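Local coordinates for alcohol dehydrogenase YqhD (Escherichia coli, PDB 4QGS), which reduces a broad range of short-chain aldehydes to alcohols with NADPH, using one catalytic zinc ion per subunit, at the zinc ion site. Coordinates in Å, arbitrary orientation; residue numbers count along the deposited sequence, not the author numbering.

The zinc ion site. Residues 205, 209, 212, 278, 292, 296. With ZN (zinc ion), chain B.
This is the catalytic metal site of an iron-containing alcohol dehydrogenase family member, here occupied by zinc in the form without substrate or cofactor. One aspartate and three histidines bind the ion, and two waters complete a near-octahedral shell. Asp205 and His209 lie one turn apart on helix 196-211, His278 belongs to helix 276-288, and His292 opens helix 292-306.

Asp205 has CG anti to its backbone N (chi1 -173°) and binds through one carboxylate oxygen, OD1, 2.1 Å from ZN. The other oxygen, Asp205 OD2, stays 3.3 Å from ZN and lies in the plane of the His292 ring, at its edge. All three imidazoles present NE2. His209 NE2, 2.1 Å from ZN, and His292 NE2 approach from opposite sides. His292 gets there with CG anti to its backbone N (chi1 178°), whereas CG of His209 is anti to the carbonyl carbon (chi1 -83°). His278 NE2 binds at 2.2 Å from ZN, across the ion from water 2; water 1 stands across from Asp205 OD1. The two waters are thus neighbours, and in catalysis an aldehyde oxygen plausibly displaces one of them to be polarised by the metal.

In the second shell, Glu212 grips His278 with one carboxylate oxygen. Glu212 OE2 accepts from His278 ND1 (2.9 Å) through its anti lone pair, nearly in the plane of the ring. Glu212 OE2 also accepts a hydrogen bond from the backbone N-H of His278 (N to OE2 2.9 Å), met nearly along the C-O axis. The ring is held at both ends, ND1 by Glu212 and NE2 by zinc, which sets its rotation; the backbone bond ties the carboxylate to the main chain of the same residue. The carboxylate may make NE2 a stronger donor to zinc.

Leu296, one turn after His292, supplies nonpolar packing with its forked tip. CD2 sits over the centre of one face of the His278 ring, while Leu296 CD1 lies over a face of His292, offset towards the rim, at 4.1 Å from ZN.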
ATOM      1  N   ASP A 205      -0.375   2.806   7.739  1.00 16.21           N
ATOM      2  CA  ASP A 205       0.305   2.636   6.456  1.00 14.85           C
ATOM      3  C   ASP A 205      -0.053   3.792   5.515  1.00 15.33           C
ATOM      4  O   ASP A 205       0.834   4.381   4.872  1.00 16.55           O
ATOM      5  CB  ASP A 205      -0.063   1.294   5.835  1.00 18.60           C
ATOM      6  CG  ASP A 205       0.740   0.981   4.565  1.00 19.70           C
ATOM      7  OD1 ASP A 205       1.973   1.251   4.488  1.00 19.65           O
ATOM      8  OD2 ASP A 205       0.111   0.447   3.627  1.00 32.97           O
ATOM      9  N   HIS A 209       2.659   6.339   4.050  1.00 14.33           N
ATOM     10  CA  HIS A 209       2.813   6.539   2.600  1.00 15.19           C
ATOM     11  C   HIS A 209       2.728   8.023   2.254  1.00 17.63           C
ATOM     12  O   HIS A 209       3.462   8.503   1.384  1.00 16.75           O
ATOM     13  CB  HIS A 209       1.773   5.746   1.801  1.00 17.73           C
ATOM     14  CG  HIS A 209       2.152   4.314   1.583  1.00 19.99           C
ATOM     15  ND1 HIS A 209       2.438   3.797   0.337  1.00 20.37           N
ATOM     16  CD2 HIS A 209       2.319   3.293   2.461  1.00 17.99           C
ATOM     17  CE1 HIS A 209       2.746   2.516   0.454  1.00 21.45           C
ATOM     18  NE2 HIS A 209       2.682   2.186   1.731  1.00 19.47           N
ATOM     19  N   GLU A 212       5.961   9.889   3.463  1.00 15.57           N
ATOM     20  CA  GLU A 212       7.113   9.471   2.655  1.00 14.53           C
ATOM     21  C   GLU A 212       7.277  10.393   1.452  1.00 15.86           C
ATOM     22  O   GLU A 212       8.355  10.467   0.866  1.00 19.44           O
ATOM     23  CB  GLU A 212       6.960   8.039   2.154  1.00 16.00           C
ATOM     24  CG  GLU A 212       7.016   6.963   3.248  1.00 13.79           C
ATOM     25  CD  GLU A 212       8.432   6.522   3.621  1.00 20.41           C
ATOM     26  OE1 GLU A 212       9.374   7.354   3.617  1.00 19.08           O
ATOM     27  OE2 GLU A 212       8.600   5.319   3.914  1.00 16.99           O
ATOM     28  N   HIS A 278      10.016   2.915   4.861  1.00 16.29           N
ATOM     29  CA  HIS A 278       9.576   1.654   4.270  1.00 15.22           C
ATOM     30  C   HIS A 278      10.722   0.647   4.086  1.00 17.99           C
ATOM     31  O   HIS A 278      10.561  -0.524   4.424  1.00 15.72           O
ATOM     32  CB  HIS A 278       8.857   1.896   2.924  1.00 15.96           C
ATOM     33  CG  HIS A 278       7.366   2.001   3.055  1.00 16.11           C
ATOM     34  ND1 HIS A 278       6.738   3.105   3.593  1.00 17.31           N
ATOM     35  CD2 HIS A 278       6.374   1.118   2.765  1.00 17.07           C
ATOM     36  CE1 HIS A 278       5.430   2.903   3.618  1.00 16.69           C
ATOM     37  NE2 HIS A 278       5.183   1.704   3.114  1.00 18.22           N
ATOM     38  N   HIS A 292       3.539  -5.085   8.476  1.00 14.84           N
ATOM     39  CA  HIS A 292       4.076  -3.944   7.713  1.00 14.45           C
ATOM     40  C   HIS A 292       3.944  -2.630   8.477  1.00 15.89           C
ATOM     41  O   HIS A 292       4.941  -1.923   8.700  1.00 15.41           O
ATOM     42  CB  HIS A 292       3.363  -3.847   6.359  1.00 15.50           C
ATOM     43  CG  HIS A 292       3.793  -2.681   5.508  1.00 15.32           C
ATOM     44  ND1 HIS A 292       5.108  -2.433   5.191  1.00 17.60           N
ATOM     45  CD2 HIS A 292       3.062  -1.716   4.896  1.00 18.03           C
ATOM     46  CE1 HIS A 292       5.174  -1.351   4.421  1.00 18.14           C
ATOM     47  NE2 HIS A 292       3.947  -0.901   4.230  1.00 16.16           N
ATOM     48  N   LEU A 296       6.611   0.353  10.307  1.00 14.37           N
ATOM     49  CA  LEU A 296       6.628   1.778   9.956  1.00 13.29           C
ATOM     50  C   LEU A 296       6.472   2.667  11.185  1.00 14.84           C
ATOM     51  O   LEU A 296       7.108   3.722  11.286  1.00 15.45           O
ATOM     52  CB  LEU A 296       5.517   2.105   8.935  1.00 13.39           C
ATOM     53  CG  LEU A 296       5.492   1.264   7.656  1.00 15.16           C
ATOM     54  CD1 LEU A 296       4.304   1.680   6.748  1.00 14.78           C
ATOM     55  CD2 LEU A 296       6.804   1.331   6.884  1.00 15.14           C
TER
HETATM   56 ZN    ZN B 401       3.318   0.638   2.951  1.00 22.30          ZN
HETATM   57  O   HOH W   1       4.067  -0.369   1.272  1.00 26.32           O
HETATM   58  O   HOH W   2       1.660  -0.472   2.145  1.00 27.91           O